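Local coordinates for protein DNA polymerase (Pyrobaculum calidifontis, PDB 5MDN) that probably copies DNA as a family B polymerase, adding deoxynucleotides from their triphosphates to a growing strand with release of diphosphate, at residues L417-S422 / D562-K567. Residues are numbered along the deposited sequence; the frame is centred on the assembly and turned at random.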
ATOM      1  N   LEU A 417     -22.137  -1.050  16.240  1.00 61.03           N
ATOM      2  CA  LEU A 417     -21.792  -1.899  15.109  1.00 61.35           C
ATOM      3  C   LEU A 417     -21.569  -1.039  13.872  1.00 60.68           C
ATOM      4  O   LEU A 417     -22.349  -0.121  13.591  1.00 56.82           O
ATOM      5  CB  LEU A 417     -22.892  -2.930  14.830  1.00 63.69           C
ATOM      6  CG  LEU A 417     -23.232  -3.931  15.935  1.00 64.85           C
ATOM      7  CD1 LEU A 417     -24.251  -4.943  15.433  1.00 66.91           C
ATOM      8  CD2 LEU A 417     -21.976  -4.630  16.421  1.00 63.72           C
ATOM      9  N   VAL A 418     -20.503  -1.342  13.136  1.00 64.27           N
ATOM     10  CA  VAL A 418     -20.206  -0.688  11.867  1.00 63.77           C
ATOM     11  C   VAL A 418     -20.583  -1.642  10.741  1.00 62.98           C
ATOM     12  O   VAL A 418     -20.043  -2.752  10.647  1.00 61.25           O
ATOM     13  CB  VAL A 418     -18.728  -0.280  11.777  1.00 63.39           C
ATOM     14  CG1 VAL A 418     -18.438   0.358  10.426  1.00 63.66           C
ATOM     15  CG2 VAL A 418     -18.377   0.672  12.909  1.00 63.67           C
ATOM     16  N   LEU A 419     -21.504  -1.213   9.884  1.00 60.31           N
ATOM     17  CA  LEU A 419     -21.987  -2.032   8.781  1.00 60.03           C
ATOM     18  C   LEU A 419     -21.275  -1.626   7.498  1.00 59.58           C
ATOM     19  O   LEU A 419     -21.229  -0.440   7.154  1.00 54.90           O
ATOM     20  CB  LEU A 419     -23.502  -1.892   8.622  1.00 60.85           C
ATOM     21  CG  LEU A 419     -24.335  -2.361   9.819  1.00 61.48           C
ATOM     22  CD1 LEU A 419     -25.790  -1.935   9.685  1.00 61.89           C
ATOM     23  CD2 LEU A 419     -24.229  -3.867   9.987  1.00 62.14           C
ATOM     24  N   ASP A 420     -20.728  -2.613   6.794  1.00 57.95           N
ATOM     25  CA  ASP A 420     -19.957  -2.377   5.580  1.00 59.80           C
ATOM     26  C   ASP A 420     -20.897  -2.290   4.382  1.00 58.80           C
ATOM     27  O   ASP A 420     -21.662  -3.223   4.119  1.00 59.35           O
ATOM     28  CB  ASP A 420     -18.926  -3.488   5.375  1.00 62.99           C
ATOM     29  CG  ASP A 420     -17.873  -3.124   4.346  1.00 66.41           C
ATOM     30  OD1 ASP A 420     -17.948  -2.015   3.778  1.00 64.25           O
ATOM     31  OD2 ASP A 420     -16.974  -3.956   4.099  1.00 71.89           O
ATOM     32  N   PHE A 421     -20.838  -1.168   3.662  1.00 58.89           N
ATOM     33  CA  PHE A 421     -21.645  -0.945   2.469  1.00 62.81           C
ATOM     34  C   PHE A 421     -20.806  -0.895   1.195  1.00 67.08           C
ATOM     35  O   PHE A 421     -21.250  -0.332   0.189  1.00 69.52           O
ATOM     36  CB  PHE A 421     -22.458   0.343   2.614  1.00 62.15           C
ATOM     37  CG  PHE A 421     -23.794   0.150   3.274  1.00 62.48           C
ATOM     38  CD1 PHE A 421     -23.904   0.143   4.654  1.00 63.56           C
ATOM     39  CD2 PHE A 421     -24.942  -0.007   2.515  1.00 62.10           C
ATOM     40  CE1 PHE A 421     -25.129  -0.027   5.266  1.00 63.04           C
ATOM     41  CE2 PHE A 421     -26.172  -0.176   3.122  1.00 62.46           C
ATOM     42  CZ  PHE A 421     -26.264  -0.186   4.500  1.00 63.26           C
ATOM     43  N   SER A 422     -19.592  -1.453   1.221  1.00 64.01           N
ATOM     44  CA  SER A 422     -18.685  -1.304   0.085  1.00 61.60           C
ATOM     45  C   SER A 422     -19.160  -2.075  -1.144  1.00 56.93           C
ATOM     46  O   SER A 422     -18.908  -1.644  -2.274  1.00 57.28           O
ATOM     47  CB  SER A 422     -17.279  -1.752   0.478  1.00 65.35           C
ATOM     48  OG  SER A 422     -16.713  -0.874   1.437  1.00 71.28           O
ATOM     49  N   ASP A 562     -19.900   4.870   2.271  1.00 84.58           N
ATOM     50  CA  ASP A 562     -19.391   3.503   2.302  1.00 81.95           C
ATOM     51  C   ASP A 562     -19.771   2.715   3.556  1.00 73.87           C
ATOM     52  O   ASP A 562     -19.596   1.489   3.567  1.00 68.55           O
ATOM     53  CB  ASP A 562     -17.861   3.503   2.110  1.00 84.86           C
ATOM     54  CG  ASP A 562     -17.122   4.223   3.222  1.00 90.55           C
ATOM     55  OD1 ASP A 562     -17.791   4.875   4.051  1.00 94.36           O
ATOM     56  OD2 ASP A 562     -15.869   4.139   3.263  1.00 93.04           O
ATOM     57  N   SER A 563     -20.267   3.364   4.608  1.00 74.31           N
ATOM     58  CA  SER A 563     -20.662   2.638   5.812  1.00 73.43           C
ATOM     59  C   SER A 563     -21.608   3.494   6.644  1.00 70.14           C
ATOM     60  O   SER A 563     -21.727   4.705   6.439  1.00 64.86           O
ATOM     61  CB  SER A 563     -19.442   2.230   6.648  1.00 75.99           C
ATOM     62  OG  SER A 563     -18.742   3.368   7.111  1.00 75.91           O
ATOM     63  N   LEU A 564     -22.310   2.842   7.569  1.00 67.51           N
ATOM     64  CA  LEU A 564     -23.050   3.560   8.598  1.00 66.85           C
ATOM     65  C   LEU A 564     -22.897   2.849   9.937  1.00 64.08           C
ATOM     66  O   LEU A 564     -22.841   1.618   9.995  1.00 61.39           O
ATOM     67  CB  LEU A 564     -24.539   3.735   8.230  1.00 63.46           C
ATOM     68  CG  LEU A 564     -25.454   2.629   7.694  1.00 64.49           C
ATOM     69  CD1 LEU A 564     -25.720   1.527   8.705  1.00 64.26           C
ATOM     70  CD2 LEU A 564     -26.767   3.244   7.232  1.00 63.67           C
ATOM     71  N   PHE A 565     -22.813   3.636  11.005  1.00 65.32           N
ATOM     72  CA  PHE A 565     -22.644   3.120  12.357  1.00 65.32           C
ATOM     73  C   PHE A 565     -24.009   3.075  13.031  1.00 65.48           C
ATOM     74  O   PHE A 565     -24.755   4.057  12.989  1.00 61.47           O
ATOM     75  CB  PHE A 565     -21.685   3.991  13.178  1.00 63.38           C
ATOM     76  CG  PHE A 565     -20.251   4.000  12.684  1.00 62.86           C
ATOM     77  CD1 PHE A 565     -19.937   3.805  11.347  1.00 63.81           C
ATOM     78  CD2 PHE A 565     -19.215   4.226  13.576  1.00 63.01           C
ATOM     79  CE1 PHE A 565     -18.624   3.826  10.912  1.00 63.29           C
ATOM     80  CE2 PHE A 565     -17.901   4.247  13.148  1.00 62.25           C
ATOM     81  CZ  PHE A 565     -17.606   4.047  11.815  1.00 62.00           C
ATOM     82  N   VAL A 566     -24.332   1.942  13.655  1.00 61.63           N
ATOM     83  CA  VAL A 566     -25.618   1.762  14.318  1.00 61.82           C
ATOM     84  C   VAL A 566     -25.396   1.159  15.698  1.00 64.17           C
ATOM     85  O   VAL A 566     -24.367   0.539  15.978  1.00 69.94           O
ATOM     86  CB  VAL A 566     -26.590   0.878  13.501  1.00 58.86           C
ATOM     87  CG1 VAL A 566     -26.894   1.517  12.154  1.00 56.53           C
ATOM     88  CG2 VAL A 566     -26.014  -0.519  13.315  1.00 59.51           C
ATOM     89  N   LYS A 567     -26.387   1.353  16.564  1.00 61.53           N
ATOM     90  CA  LYS A 567     -26.342   0.791  17.905  1.00 64.08           C
ATOM     91  C   LYS A 567     -26.619  -0.708  17.857  1.00 60.51           C
ATOM     92  O   LYS A 567     -27.484  -1.173  17.108  1.00 61.42           O
ATOM     93  CB  LYS A 567     -27.359   1.495  18.805  1.00 69.35           C
ATOM     94  CG  LYS A 567     -27.289   1.090  20.267  1.00 73.72           C
ATOM     95  CD  LYS A 567     -26.084   1.705  20.961  1.00 77.79           C
ATOM     96  CE  LYS A 567     -26.408   3.059  21.567  1.00 82.52           C
ATOM     97  NZ  LYS A 567     -26.524   2.969  23.052  1.00 85.20           N
TER
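Val-418 and Phe-565 face each other as a non-hydrogen-bonded pair of two antiparallel strands, their side chains side by side and pointing the same way. Methyl CG2 of Val-418 sits over the centre of the Phe-565 ring, 3.5 Å from the centroid and 5° off the ring normal, a CH-pi contact; CG1 reaches the rim at Phe-565 CE1. Ser-563 OG lies at the ring edge, in plane, and Tyr-558 and Tyr-605 meet the ring edge-to-face. An alanine in place of Phe-565 would probably leave Val-418 CG2 without the ring face it rests on and open a gap beside both tyrosines.

On the other face of the sheet Leu-419 crosses Leu-564 obliquely, CD1 to CD1 at 3.6 Å, and Val-566 at about a right angle, its CD1 3.9 Å from Val-566 CG2. With CG of Leu-564 between its backbone N and carbonyl carbon (chi1 47°), CG and CD1 lie against Phe-421 CE1, the side chains again oblique. Leu-417 and Val-566 exchange two backbone hydrogen bonds; Leu-419 N donates to Leu-564 O, but the bond from Leu-564 N to Leu-419 O is weak. Past the strand end Phe-421 N bonds Asp-562 O at 2.9 Å. Asp-420, the last strand residue, closes an Asx turn: Ser-422 N meets OD1 from above the carboxylate plane, 55° out of it, whereas the Ser-422 hydroxyl donates to its syn lone pair.

This is the palm sheet, motifs A and C side by side; Asp-420, Asp-560 and Asp-562 probably match metal-binding positions of relatives. Strand 563-567 is central, between 556-560 and 416-420; 588-593 borders 416-420 on its other side, and helix 528-551 packs against Phe-421 and Leu-564.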